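Local coordinates for protein 11R-lipoxygenase (Gersemia fruticosa, PDB 3VF1) that acts as a calcium-dependent lipoxygenase with a non-heme iron, probably adding both atoms of molecular oxygen to a polyunsaturated fatty acid, at residues L57-H62 against G69-D74; I24-G29 against S97-A102; S39-L44 against T87-G92. All coordinates share one frame; numbering follows the deposited sequence.

How the interactions relate
All three interactions lie in the PLAT domain, a C2-like beta sandwich, and they sample its two sheets and the seam between them. Interaction 3 joins neighbouring strands of one sheet and relies on backbone ladder bonds, with apolar side chains on its inner face. Interaction 2 joins neighbours of the other sheet where they part into loops; it is the buried contact, and an indole-hydroxyl bond supplements its backbone bonds. Interaction 1 lies at the surface and is carried by side chains, a salt bridge and a phenol bond, which span from the loop after strand 55-57 to edge strand 70-77. Its strand is hydrogen-bonded to residues 24-29 of interaction 2, and Leu57 to Val40 of interaction 3.

Interaction 1. Residues L57-H62 against G69-D74; sequences LDKYFH and GTDTYD. Unlike the reference sequence in segment 57-62: Tyr60 (reference Asp).
Lys59 and Asp71 form a salt bridge in which NZ of Lys59 donates to OD2 of Asp71 at 2.9 Å. The ammonium lies on the syn side of OD2, the side facing the other oxygen, yet the grip is one-sided, since Asp71 OD1 stands 3.6 Å from Lys59 NZ. The lysine chain leaves with CG anti to the backbone N and then bends at chi2 (59°), a turn that brings CD to 3.4 Å from Asp71 OD2; aliphatic carbon as well as the charged end therefore borders the carboxylate, and the two side chains cross at about a right angle. The second polar link uses backbone. Tyr73 OH donates to Asp58 O at 2.8 Å, approaching from above the carbonyl plane at a C=O...O angle of 121°. Asp58 is a predicted calcium-binding residue, and the bond holds its main chain, leaving the carboxylate out of this link. Packing completes the contact through Leu57, whose CD2 methyl sits over one face of the Tyr73 ring in a CH-pi contact, 3.7 Å from the centroid and displaced toward CG. Tyr73 is thus engaged twice, at its hydroxyl by a carbonyl oxygen and over one ring face by a methyl. Around this bridge, Leu57 packs on Val40 and Ile42 of strand 40-46 and Lys59 on Trp99, while Asp71 and Tyr73 hydrogen-bond through their backbones to Val26 and Ile24 of strand 20-28, so the salt bridge, the phenol bond and the Leu57 packing link the loop beside one sheet to the edge strand of the other.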
ATOM      1  N   LEU A  57       5.439  31.543 -23.368  1.00 76.42           N
ATOM      2  CA  LEU A  57       4.273  30.723 -23.664  1.00 75.48           C
ATOM      3  C   LEU A  57       3.045  31.275 -22.953  1.00 79.25           C
ATOM      4  O   LEU A  57       2.965  31.249 -21.725  1.00 75.96           O
ATOM      5  CB  LEU A  57       4.521  29.281 -23.225  1.00 73.09           C
ATOM      6  CG  LEU A  57       5.774  28.628 -23.812  1.00 68.71           C
ATOM      7  CD1 LEU A  57       5.960  27.230 -23.249  1.00 66.55           C
ATOM      8  CD2 LEU A  57       5.700  28.591 -25.331  1.00 70.82           C
ATOM      9  N   ASP A  58       2.091  31.774 -23.731  1.00 79.64           N
ATOM     10  CA  ASP A  58       0.869  32.338 -23.173  1.00 81.91           C
ATOM     11  C   ASP A  58      -0.202  31.265 -23.022  1.00 79.13           C
ATOM     12  O   ASP A  58      -0.626  30.655 -24.004  1.00 74.00           O
ATOM     13  CB  ASP A  58       0.348  33.470 -24.061  1.00 87.13           C
ATOM     14  CG  ASP A  58       1.323  34.625 -24.165  1.00 90.72           C
ATOM     15  OD1 ASP A  58       2.093  34.845 -23.204  1.00 89.63           O
ATOM     16  OD2 ASP A  58       1.320  35.313 -25.207  1.00 93.68           O
ATOM     17  N   LYS A  59      -0.631  31.037 -21.785  1.00 76.48           N
ATOM     18  CA  LYS A  59      -1.679  30.065 -21.502  1.00 75.50           C
ATOM     19  C   LYS A  59      -2.756  30.698 -20.632  1.00 79.16           C
ATOM     20  O   LYS A  59      -2.469  31.213 -19.550  1.00 78.80           O
ATOM     21  CB  LYS A  59      -1.094  28.837 -20.804  1.00 74.54           C
ATOM     22  CG  LYS A  59      -2.127  27.783 -20.428  1.00 69.68           C
ATOM     23  CD  LYS A  59      -2.871  27.263 -21.649  1.00 67.64           C
ATOM     24  CE  LYS A  59      -3.848  26.160 -21.269  1.00 64.09           C
ATOM     25  NZ  LYS A  59      -4.658  25.695 -22.428  1.00 59.15           N
ATOM     26  N   TYR A  60      -3.994  30.659 -21.113  1.00 79.02           N
ATOM     27  CA  TYR A  60      -5.117  31.226 -20.379  1.00 86.17           C
ATOM     28  C   TYR A  60      -6.237  30.201 -20.255  1.00 85.05           C
ATOM     29  O   TYR A  60      -6.626  29.571 -21.240  1.00 84.23           O
ATOM     30  CB  TYR A  60      -5.637  32.479 -21.087  1.00 90.00           C
ATOM     31  CG  TYR A  60      -4.577  33.533 -21.317  1.00 86.75           C
ATOM     32  CD1 TYR A  60      -4.161  34.364 -20.285  1.00 87.41           C
ATOM     33  CD2 TYR A  60      -3.996  33.701 -22.567  1.00 82.54           C
ATOM     34  CE1 TYR A  60      -3.193  35.329 -20.490  1.00 91.90           C
ATOM     35  CE2 TYR A  60      -3.029  34.665 -22.783  1.00 82.96           C
ATOM     36  CZ  TYR A  60      -2.630  35.475 -21.741  1.00 91.18           C
ATOM     37  OH  TYR A  60      -1.668  36.436 -21.950  1.00 89.05           O
ATOM     38  N   PHE A  61      -6.748  30.033 -19.040  1.00 84.97           N
ATOM     39  CA  PHE A  61      -7.824  29.082 -18.791  1.00 92.85           C
ATOM     40  C   PHE A  61      -9.183  29.769 -18.855  1.00102.55           C
ATOM     41  O   PHE A  61      -9.472  30.674 -18.071  1.00 97.99           O
ATOM     42  CB  PHE A  61      -7.638  28.405 -17.433  1.00 88.60           C
ATOM     43  CG  PHE A  61      -6.510  27.411 -17.403  1.00 83.10           C
ATOM     44  CD1 PHE A  61      -6.615  26.208 -18.081  1.00 82.35           C
ATOM     45  CD2 PHE A  61      -5.349  27.677 -16.694  1.00 82.33           C
ATOM     46  CE1 PHE A  61      -5.582  25.289 -18.057  1.00 77.67           C
ATOM     47  CE2 PHE A  61      -4.313  26.760 -16.666  1.00 77.72           C
ATOM     48  CZ  PHE A  61      -4.430  25.566 -17.348  1.00 71.46           C
ATOM     49  N   HIS A  62     -10.014  29.332 -19.797  1.00108.22           N
ATOM     50  CA  HIS A  62     -11.340  29.912 -19.990  1.00110.78           C
ATOM     51  C   HIS A  62     -12.189  29.746 -18.733  1.00111.96           C
ATOM     52  O   HIS A  62     -12.492  30.722 -18.046  1.00111.48           O
ATOM     53  CB  HIS A  62     -12.039  29.262 -21.188  1.00111.83           C
ATOM     54  CG  HIS A  62     -11.242  29.313 -22.454  1.00116.91           C
ATOM     55  ND1 HIS A  62     -10.372  28.311 -22.827  1.00118.23           N
ATOM     56  CD2 HIS A  62     -11.180  30.248 -23.433  1.00121.88           C
ATOM     57  CE1 HIS A  62      -9.811  28.624 -23.981  1.00117.02           C
ATOM     58  NE2 HIS A  62     -10.283  29.795 -24.370  1.00120.93           N
ATOM     59  N   GLY A  69      -5.862  19.328 -22.879  1.00 60.82           N
ATOM     60  CA  GLY A  69      -5.803  20.092 -24.111  1.00 61.46           C
ATOM     61  C   GLY A  69      -4.378  20.335 -24.570  1.00 58.25           C
ATOM     62  O   GLY A  69      -3.424  20.023 -23.858  1.00 55.21           O
ATOM     63  N   THR A  70      -4.240  20.899 -25.766  1.00 60.88           N
ATOM     64  CA  THR A  70      -2.928  21.162 -26.347  1.00 59.49           C
ATOM     65  C   THR A  70      -2.786  22.619 -26.776  1.00 59.39           C
ATOM     66  O   THR A  70      -3.758  23.257 -27.184  1.00 55.69           O
ATOM     67  CB  THR A  70      -2.679  20.269 -27.579  1.00 60.06           C
ATOM     68  OG1 THR A  70      -2.606  18.896 -27.173  1.00 65.77           O
ATOM     69  CG2 THR A  70      -1.380  20.655 -28.277  1.00 59.81           C
ATOM     70  N   ASP A  71      -1.567  23.136 -26.675  1.00 57.95           N
ATOM     71  CA  ASP A  71      -1.245  24.463 -27.178  1.00 58.74           C
ATOM     72  C   ASP A  71       0.052  24.394 -27.972  1.00 60.97           C
ATOM     73  O   ASP A  71       1.090  23.995 -27.446  1.00 60.60           O
ATOM     74  CB  ASP A  71      -1.098  25.461 -26.029  1.00 58.55           C
ATOM     75  CG  ASP A  71      -2.375  25.626 -25.233  1.00 64.18           C
ATOM     76  OD1 ASP A  71      -3.260  26.387 -25.676  1.00 69.91           O
ATOM     77  OD2 ASP A  71      -2.491  24.999 -24.158  1.00 65.17           O
ATOM     78  N   THR A  72      -0.011  24.781 -29.242  1.00 61.79           N
ATOM     79  CA  THR A  72       1.159  24.736 -30.111  1.00 60.15           C
ATOM     80  C   THR A  72       1.708  26.138 -30.348  1.00 66.69           C
ATOM     81  O   THR A  72       0.951  27.083 -30.569  1.00 68.95           O
ATOM     82  CB  THR A  72       0.825  24.075 -31.462  1.00 66.17           C
ATOM     83  OG1 THR A  72       0.477  22.701 -31.249  1.00 66.34           O
ATOM     84  CG2 THR A  72       2.014  24.151 -32.408  1.00 66.66           C
ATOM     85  N   TYR A  73       3.030  26.263 -30.300  1.00 67.57           N
ATOM     86  CA  TYR A  73       3.691  27.552 -30.457  1.00 70.30           C
ATOM     87  C   TYR A  73       4.802  27.472 -31.498  1.00 75.44           C
ATOM     88  O   TYR A  73       5.639  26.572 -31.453  1.00 75.38           O
ATOM     89  CB  TYR A  73       4.288  28.008 -29.123  1.00 68.94           C
ATOM     90  CG  TYR A  73       3.296  28.080 -27.985  1.00 69.71           C
ATOM     91  CD1 TYR A  73       2.915  26.935 -27.297  1.00 67.94           C
ATOM     92  CD2 TYR A  73       2.750  29.294 -27.587  1.00 70.74           C
ATOM     93  CE1 TYR A  73       2.013  26.995 -26.251  1.00 66.25           C
ATOM     94  CE2 TYR A  73       1.847  29.365 -26.542  1.00 70.11           C
ATOM     95  CZ  TYR A  73       1.482  28.211 -25.878  1.00 67.70           C
ATOM     96  OH  TYR A  73       0.585  28.273 -24.836  1.00 70.22           O
ATOM     97  N   ASP A  74       4.802  28.416 -32.434  1.00 77.24           N
ATOM     98  CA  ASP A  74       5.898  28.551 -33.386  1.00 74.80           C
ATOM     99  C   ASP A  74       6.874  29.596 -32.862  1.00 75.81           C
ATOM    100  O   ASP A  74       6.460  30.655 -32.392  1.00 78.25           O
ATOM    101  CB  ASP A  74       5.371  28.962 -34.761  1.00 77.12           C
ATOM    102  CG  ASP A  74       4.527  27.879 -35.409  1.00 81.46           C
ATOM    103  OD1 ASP A  74       4.853  26.686 -35.237  1.00 78.40           O
ATOM    104  OD2 ASP A  74       3.538  28.221 -36.093  1.00 81.42           O
TER

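Interaction 2. Residues I24-G29 against S97-A102; sequences ITVETG and SDWYIA
Thr28 and Ile101 form an antiparallel, non-hydrogen-bonded pair where strands 20-28 and 100-109 meet in one sheet of the PLAT beta sandwich. Here the pairing is at its end: the touching parts run 88° apart, segment 97-102 turns a corner at Ala102, and an indole-hydroxyl bond adds to the backbone bonds. Two backbone bonds flank the pair. Ala102 N donates to Glu27 O at 2.8 Å, a bent bond, and Gly29 N donates to Tyr100 O at 2.9 Å. Beside them Trp99 swings its indole in from the loop, CG anti to the backbone N (chi1 -161°), and NE1 gives its hydrogen to OG1 of Thr28 at 3.0 Å. The hydroxyl oxygen lies in the ring plane and the N-H...O angle is 157°, a favourable geometry that satisfies a buried indole nitrogen and would hold the ring against rotation. The CG2 methyl of Thr28 only packs, 3.4 Å from Tyr100 O. The benzo end of the indole meets Val26 tip to tip, with Val26 CG1 3.5 Å from Trp99 CZ2, and the same methyl packs on Ile101 CG2. Ile101 in turn lays CG1 over one indole face, offset toward the rim. Asp98, a predicted calcium ligand, directly precedes this anchored tryptophan, so the loop carrying it is tethered to strand 20-28, whereas Tyr100 turns its ring toward Trp126. Gly29, having no side chain, can come close to that ring's edge: its CA lies near the ring plane, 3.5 Å from CD2 of Tyr100.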
ATOM      1  N   ILE A  24       7.053  24.384 -30.536  1.00 63.48           N
ATOM      2  CA  ILE A  24       6.860  23.892 -29.178  1.00 62.20           C
ATOM      3  C   ILE A  24       5.392  23.583 -28.907  1.00 61.68           C
ATOM      4  O   ILE A  24       4.540  24.464 -28.980  1.00 62.90           O
ATOM      5  CB  ILE A  24       7.353  24.922 -28.148  1.00 60.54           C
ATOM      6  CG1 ILE A  24       8.807  25.303 -28.439  1.00 59.24           C
ATOM      7  CG2 ILE A  24       7.211  24.371 -26.735  1.00 59.01           C
ATOM      8  CD1 ILE A  24       9.323  26.450 -27.598  1.00 61.43           C
ATOM      9  N   THR A  25       5.108  22.325 -28.586  1.00 60.09           N
ATOM     10  CA  THR A  25       3.751  21.893 -28.271  1.00 60.60           C
ATOM     11  C   THR A  25       3.656  21.479 -26.807  1.00 59.38           C
ATOM     12  O   THR A  25       4.404  20.617 -26.347  1.00 55.98           O
ATOM     13  CB  THR A  25       3.317  20.706 -29.146  1.00 55.86           C
ATOM     14  OG1 THR A  25       3.485  21.040 -30.529  1.00 63.15           O
ATOM     15  CG2 THR A  25       1.861  20.351 -28.881  1.00 58.20           C
ATOM     16  N   VAL A  26       2.729  22.093 -26.081  1.00 55.09           N
ATOM     17  CA  VAL A  26       2.556  21.811 -24.662  1.00 51.90           C
ATOM     18  C   VAL A  26       1.243  21.084 -24.408  1.00 53.27           C
ATOM     19  O   VAL A  26       0.170  21.580 -24.751  1.00 55.99           O
ATOM     20  CB  VAL A  26       2.572  23.105 -23.830  1.00 54.66           C
ATOM     21  CG1 VAL A  26       2.416  22.788 -22.348  1.00 50.74           C
ATOM     22  CG2 VAL A  26       3.855  23.883 -24.083  1.00 54.24           C
ATOM     23  N   GLU A  27       1.334  19.903 -23.804  1.00 52.00           N
ATOM     24  CA  GLU A  27       0.148  19.153 -23.413  1.00 50.89           C
ATOM     25  C   GLU A  27      -0.116  19.334 -21.925  1.00 46.15           C
ATOM     26  O   GLU A  27       0.707  18.957 -21.090  1.00 44.88           O
ATOM     27  CB  GLU A  27       0.318  17.669 -23.732  1.00 51.63           C
ATOM     28  CG  GLU A  27       0.542  17.374 -25.205  1.00 60.38           C
ATOM     29  CD  GLU A  27       0.453  15.893 -25.522  1.00 72.09           C
ATOM     30  OE1 GLU A  27       0.197  15.099 -24.593  1.00 73.56           O
ATOM     31  OE2 GLU A  27       0.636  15.524 -26.703  1.00 68.88           O
ATOM     32  N   THR A  28      -1.264  19.917 -21.599  1.00 46.79           N
ATOM     33  CA  THR A  28      -1.641  20.134 -20.207  1.00 49.89           C
ATOM     34  C   THR A  28      -2.100  18.823 -19.579  1.00 50.20           C
ATOM     35  O   THR A  28      -2.804  18.034 -20.210  1.00 49.68           O
ATOM     36  CB  THR A  28      -2.771  21.171 -20.090  1.00 53.35           C
ATOM     37  OG1 THR A  28      -2.378  22.387 -20.739  1.00 55.19           O
ATOM     38  CG2 THR A  28      -3.092  21.457 -18.628  1.00 53.35           C
ATOM     39  N   GLY A  29      -1.693  18.590 -18.335  1.00 48.91           N
ATOM     40  CA  GLY A  29      -2.081  17.386 -17.625  1.00 50.34           C
ATOM     41  C   GLY A  29      -3.540  17.418 -17.216  1.00 51.98           C
ATOM     42  O   GLY A  29      -4.271  18.343 -17.571  1.00 56.29           O
ATOM     43  N   SER A  97      -1.842  31.259 -12.468  1.00 86.13           N
ATOM     44  CA  SER A  97      -2.273  29.910 -12.134  1.00 83.07           C
ATOM     45  C   SER A  97      -1.137  28.932 -12.384  1.00 75.03           C
ATOM     46  O   SER A  97      -0.499  28.971 -13.436  1.00 72.54           O
ATOM     47  CB  SER A  97      -3.486  29.520 -12.980  1.00 81.30           C
ATOM     48  OG  SER A  97      -3.911  28.198 -12.697  1.00 80.36           O
ATOM     49  N   ASP A  98      -0.881  28.059 -11.415  1.00 69.74           N
ATOM     50  CA  ASP A  98       0.135  27.030 -11.578  1.00 65.27           C
ATOM     51  C   ASP A  98      -0.263  26.085 -12.704  1.00 60.88           C
ATOM     52  O   ASP A  98      -1.335  25.481 -12.673  1.00 61.32           O
ATOM     53  CB  ASP A  98       0.334  26.251 -10.279  1.00 64.92           C
ATOM     54  CG  ASP A  98       1.014  27.074  -9.203  1.00 69.78           C
ATOM     55  OD1 ASP A  98       1.790  27.988  -9.554  1.00 69.79           O
ATOM     56  OD2 ASP A  98       0.774  26.806  -8.008  1.00 70.95           O
ATOM     57  N   TRP A  99       0.606  25.972 -13.701  1.00 55.62           N
ATOM     58  CA  TRP A  99       0.345  25.123 -14.857  1.00 53.86           C
ATOM     59  C   TRP A  99       0.851  23.708 -14.609  1.00 49.44           C
ATOM     60  O   TRP A  99       2.047  23.495 -14.411  1.00 49.19           O
ATOM     61  CB  TRP A  99       1.031  25.707 -16.094  1.00 55.56           C
ATOM     62  CG  TRP A  99       0.486  25.196 -17.394  1.00 55.71           C
ATOM     63  CD1 TRP A  99      -0.429  24.198 -17.568  1.00 57.53           C
ATOM     64  CD2 TRP A  99       0.819  25.667 -18.707  1.00 60.12           C
ATOM     65  NE1 TRP A  99      -0.685  24.017 -18.907  1.00 56.48           N
ATOM     66  CE2 TRP A  99       0.069  24.906 -19.627  1.00 60.07           C
ATOM     67  CE3 TRP A  99       1.680  26.657 -19.193  1.00 63.25           C
ATOM     68  CZ2 TRP A  99       0.154  25.104 -21.003  1.00 58.43           C
ATOM     69  CZ3 TRP A  99       1.762  26.851 -20.560  1.00 63.80           C
ATOM     70  CH2 TRP A  99       1.004  26.078 -21.449  1.00 59.93           C
ATOM     71  N   TYR A 100      -0.064  22.745 -14.615  1.00 46.93           N
ATOM     72  CA  TYR A 100       0.315  21.341 -14.504  1.00 46.15           C
ATOM     73  C   TYR A 100       0.481  20.757 -15.900  1.00 41.82           C
ATOM     74  O   TYR A 100      -0.498  20.549 -16.619  1.00 40.29           O
ATOM     75  CB  TYR A 100      -0.728  20.548 -13.716  1.00 45.77           C
ATOM     76  CG  TYR A 100      -0.367  19.091 -13.554  1.00 43.78           C
ATOM     77  CD1 TYR A 100       0.533  18.685 -12.579  1.00 44.11           C
ATOM     78  CD2 TYR A 100      -0.919  18.124 -14.381  1.00 42.87           C
ATOM     79  CE1 TYR A 100       0.872  17.352 -12.431  1.00 41.50           C
ATOM     80  CE2 TYR A 100      -0.588  16.791 -14.241  1.00 43.27           C
ATOM     81  CZ  TYR A 100       0.307  16.411 -13.264  1.00 43.96           C
ATOM     82  OH  TYR A 100       0.642  15.084 -13.120  1.00 44.48           O
ATOM     83  N   ILE A 101       1.728  20.494 -16.276  1.00 43.11           N
ATOM     84  CA  ILE A 101       2.051  20.078 -17.635  1.00 46.50           C
ATOM     85  C   ILE A 101       2.351  18.584 -17.717  1.00 43.18           C
ATOM     86  O   ILE A 101       3.184  18.064 -16.974  1.00 42.29           O
ATOM     87  CB  ILE A 101       3.261  20.863 -18.172  1.00 46.81           C
ATOM     88  CG1 ILE A 101       2.945  22.360 -18.196  1.00 47.07           C
ATOM     89  CG2 ILE A 101       3.641  20.374 -19.563  1.00 46.89           C
ATOM     90  CD1 ILE A 101       4.126  23.236 -18.549  1.00 48.12           C
ATOM     91  N   ALA A 102       1.662  17.900 -18.626  1.00 40.63           N
ATOM     92  CA  ALA A 102       1.903  16.483 -18.864  1.00 41.59           C
ATOM     93  C   ALA A 102       3.272  16.296 -19.504  1.00 45.57           C
ATOM     94  O   ALA A 102       4.156  15.661 -18.926  1.00 45.19           O
ATOM     95  CB  ALA A 102       0.816  15.903 -19.754  1.00 41.10           C
TER

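Interaction 3. Residues S39-L44 against T87-G92; sequences SVSIKL and TLKENG
Strands 40-44 and 87-90 run antiparallel, their axes 4.6 Å apart at closest approach and 158° between their directions. Ser41 and Lys89 form one hydrogen-bonded pair, Ser41 N to Lys89 O at 2.9 Å and Lys89 N to Ser41 O at 3.1 Å; Lys43 and Thr87 form the next, again with bonds both ways. Beyond the regular ladder, Asn91 N reaches Ser39 O at 2.9 Å, and CB of Asn91 presses against the Val40 carbonyl carbon at 3.3 Å. These are the two central strands of the second sheet of the PLAT sandwich, with strand 55-57 beyond one and 130-134 beyond the other. On the inner face Ile42 and Leu88 lie side by side, pointing the same way, with Leu88 CD2 3.9 Å from Ile42 CB; Ile42 also meets Ile106, and Leu88 meets Ile101, both from the opposing sheet. The other face carries Ser41, Lys43, Thr87 and Lys89. There Ser41 OG stands between its own backbone N and carbonyl carbon (chi1 59°), from where it adds a weak bond to Lys89 O at 3.5 Å. Ser39 OG bonds instead to Asp37 OD1 and Lys59 N.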
ATOM      1  N   SER A  39       0.603  31.458 -17.991  1.00 78.43           N
ATOM      2  CA  SER A  39       1.696  31.707 -18.922  1.00 81.17           C
ATOM      3  C   SER A  39       3.051  31.441 -18.274  1.00 79.35           C
ATOM      4  O   SER A  39       3.257  31.731 -17.096  1.00 79.07           O
ATOM      5  CB  SER A  39       1.645  33.150 -19.422  1.00 84.58           C
ATOM      6  OG  SER A  39       0.416  33.421 -20.072  1.00 86.29           O
ATOM      7  N   VAL A  40       3.973  30.891 -19.059  1.00 77.22           N
ATOM      8  CA  VAL A  40       5.321  30.606 -18.585  1.00 77.86           C
ATOM      9  C   VAL A  40       6.333  30.922 -19.677  1.00 76.09           C
ATOM     10  O   VAL A  40       5.961  31.261 -20.799  1.00 73.87           O
ATOM     11  CB  VAL A  40       5.480  29.128 -18.182  1.00 71.10           C
ATOM     12  CG1 VAL A  40       4.519  28.776 -17.056  1.00 72.97           C
ATOM     13  CG2 VAL A  40       5.259  28.222 -19.384  1.00 69.15           C
ATOM     14  N   SER A  41       7.612  30.813 -19.338  1.00 72.36           N
ATOM     15  CA  SER A  41       8.676  30.993 -20.315  1.00 74.44           C
ATOM     16  C   SER A  41       9.479  29.702 -20.435  1.00 71.53           C
ATOM     17  O   SER A  41       9.653  28.983 -19.453  1.00 70.91           O
ATOM     18  CB  SER A  41       9.586  32.154 -19.910  1.00 80.08           C
ATOM     19  OG  SER A  41      10.173  31.926 -18.641  1.00 81.26           O
ATOM     20  N   ILE A  42       9.963  29.410 -21.639  1.00 70.63           N
ATOM     21  CA  ILE A  42      10.685  28.168 -21.886  1.00 69.62           C
ATOM     22  C   ILE A  42      12.050  28.404 -22.536  1.00 70.97           C
ATOM     23  O   ILE A  42      12.137  28.904 -23.657  1.00 71.88           O
ATOM     24  CB  ILE A  42       9.859  27.207 -22.771  1.00 69.07           C
ATOM     25  CG1 ILE A  42      10.676  25.956 -23.097  1.00 67.44           C
ATOM     26  CG2 ILE A  42       9.406  27.904 -24.050  1.00 69.28           C
ATOM     27  CD1 ILE A  42       9.873  24.858 -23.755  1.00 63.54           C
ATOM     28  N   LYS A  43      13.112  28.048 -21.818  1.00 66.20           N
ATOM     29  CA  LYS A  43      14.469  28.157 -22.346  1.00 63.47           C
ATOM     30  C   LYS A  43      15.010  26.783 -22.721  1.00 62.66           C
ATOM     31  O   LYS A  43      15.181  25.918 -21.863  1.00 64.71           O
ATOM     32  CB  LYS A  43      15.400  28.811 -21.323  1.00 66.45           C
ATOM     33  CG  LYS A  43      16.856  28.868 -21.774  1.00 68.33           C
ATOM     34  CD  LYS A  43      17.729  29.659 -20.807  1.00 73.89           C
ATOM     35  CE  LYS A  43      17.866  28.961 -19.467  1.00 70.65           C
ATOM     36  NZ  LYS A  43      18.863  29.638 -18.592  1.00 73.60           N
ATOM     37  N   LEU A  44      15.282  26.589 -24.006  1.00 59.35           N
ATOM     38  CA  LEU A  44      15.817  25.322 -24.487  1.00 58.05           C
ATOM     39  C   LEU A  44      17.318  25.258 -24.236  1.00 64.11           C
ATOM     40  O   LEU A  44      17.984  26.289 -24.138  1.00 67.64           O
ATOM     41  CB  LEU A  44      15.536  25.160 -25.981  1.00 56.22           C
ATOM     42  CG  LEU A  44      14.125  25.542 -26.434  1.00 61.63           C
ATOM     43  CD1 LEU A  44      13.875  25.079 -27.862  1.00 64.41           C
ATOM     44  CD2 LEU A  44      13.079  24.971 -25.491  1.00 63.07           C
ATOM     45  N   THR A  87      13.864  24.475 -19.643  1.00 54.13           N
ATOM     46  CA  THR A  87      13.636  25.128 -18.362  1.00 60.51           C
ATOM     47  C   THR A  87      12.355  25.951 -18.423  1.00 62.02           C
ATOM     48  O   THR A  87      12.126  26.688 -19.380  1.00 62.23           O
ATOM     49  CB  THR A  87      14.812  26.040 -17.974  1.00 62.36           C
ATOM     50  OG1 THR A  87      16.039  25.301 -18.051  1.00 63.82           O
ATOM     51  CG2 THR A  87      14.631  26.574 -16.562  1.00 63.00           C
ATOM     52  N   LEU A  88      11.525  25.816 -17.396  1.00 60.60           N
ATOM     53  CA  LEU A  88      10.235  26.490 -17.357  1.00 61.74           C
ATOM     54  C   LEU A  88      10.158  27.421 -16.155  1.00 62.41           C
ATOM     55  O   LEU A  88      10.574  27.061 -15.054  1.00 62.65           O
ATOM     56  CB  LEU A  88       9.107  25.460 -17.304  1.00 63.13           C
ATOM     57  CG  LEU A  88       8.977  24.586 -18.553  1.00 62.41           C
ATOM     58  CD1 LEU A  88       8.125  23.359 -18.268  1.00 59.60           C
ATOM     59  CD2 LEU A  88       8.392  25.389 -19.705  1.00 66.89           C
ATOM     60  N   LYS A  89       9.630  28.620 -16.375  1.00 66.03           N
ATOM     61  CA  LYS A  89       9.542  29.627 -15.324  1.00 72.91           C
ATOM     62  C   LYS A  89       8.205  30.349 -15.400  1.00 72.40           C
ATOM     63  O   LYS A  89       7.736  30.688 -16.486  1.00 70.75           O
ATOM     64  CB  LYS A  89      10.688  30.633 -15.470  1.00 77.34           C
ATOM     65  CG  LYS A  89      10.613  31.828 -14.526  1.00 82.85           C
ATOM     66  CD  LYS A  89      10.879  31.431 -13.085  1.00 82.19           C
ATOM     67  CE  LYS A  89      10.728  32.617 -12.146  1.00 86.27           C
ATOM     68  NZ  LYS A  89      10.949  32.238 -10.722  1.00 82.07           N
ATOM     69  N   GLU A  90       7.590  30.582 -14.245  1.00 75.31           N
ATOM     70  CA  GLU A  90       6.318  31.289 -14.199  1.00 79.90           C
ATOM     71  C   GLU A  90       6.470  32.658 -14.854  1.00 82.51           C
ATOM     72  O   GLU A  90       7.333  33.451 -14.478  1.00 83.53           O
ATOM     73  CB  GLU A  90       5.819  31.422 -12.755  1.00 79.08           C
ATOM     74  CG  GLU A  90       6.627  32.375 -11.886  1.00 88.23           C
ATOM     75  CD  GLU A  90       6.164  33.818 -12.001  1.00 94.24           C
ATOM     76  OE1 GLU A  90       5.120  34.064 -12.641  1.00 92.41           O
ATOM     77  OE2 GLU A  90       6.847  34.706 -11.448  1.00 95.54           O
ATOM     78  N   ASN A  91       5.630  32.918 -15.849  1.00 83.10           N
ATOM     79  CA  ASN A  91       5.697  34.152 -16.617  1.00 82.38           C
ATOM     80  C   ASN A  91       4.386  34.923 -16.504  1.00 89.13           C
ATOM     81  O   ASN A  91       4.177  35.922 -17.192  1.00 92.76           O
ATOM     82  CB  ASN A  91       6.002  33.835 -18.084  1.00 85.94           C
ATOM     83  CG  ASN A  91       6.128  35.080 -18.941  1.00 89.71           C
ATOM     84  OD1 ASN A  91       5.203  35.440 -19.671  1.00 88.91           O
ATOM     85  ND2 ASN A  91       7.275  35.744 -18.856  1.00 90.48           N
ATOM     86  N   GLY A  92       3.509  34.455 -15.621  1.00 90.87           N
ATOM     87  CA  GLY A  92       2.198  35.053 -15.460  1.00 96.41           C
ATOM     88  C   GLY A  92       2.241  36.387 -14.742  1.00 99.66           C
ATOM     89  O   GLY A  92       3.074  36.604 -13.860  1.00 99.07           O
TER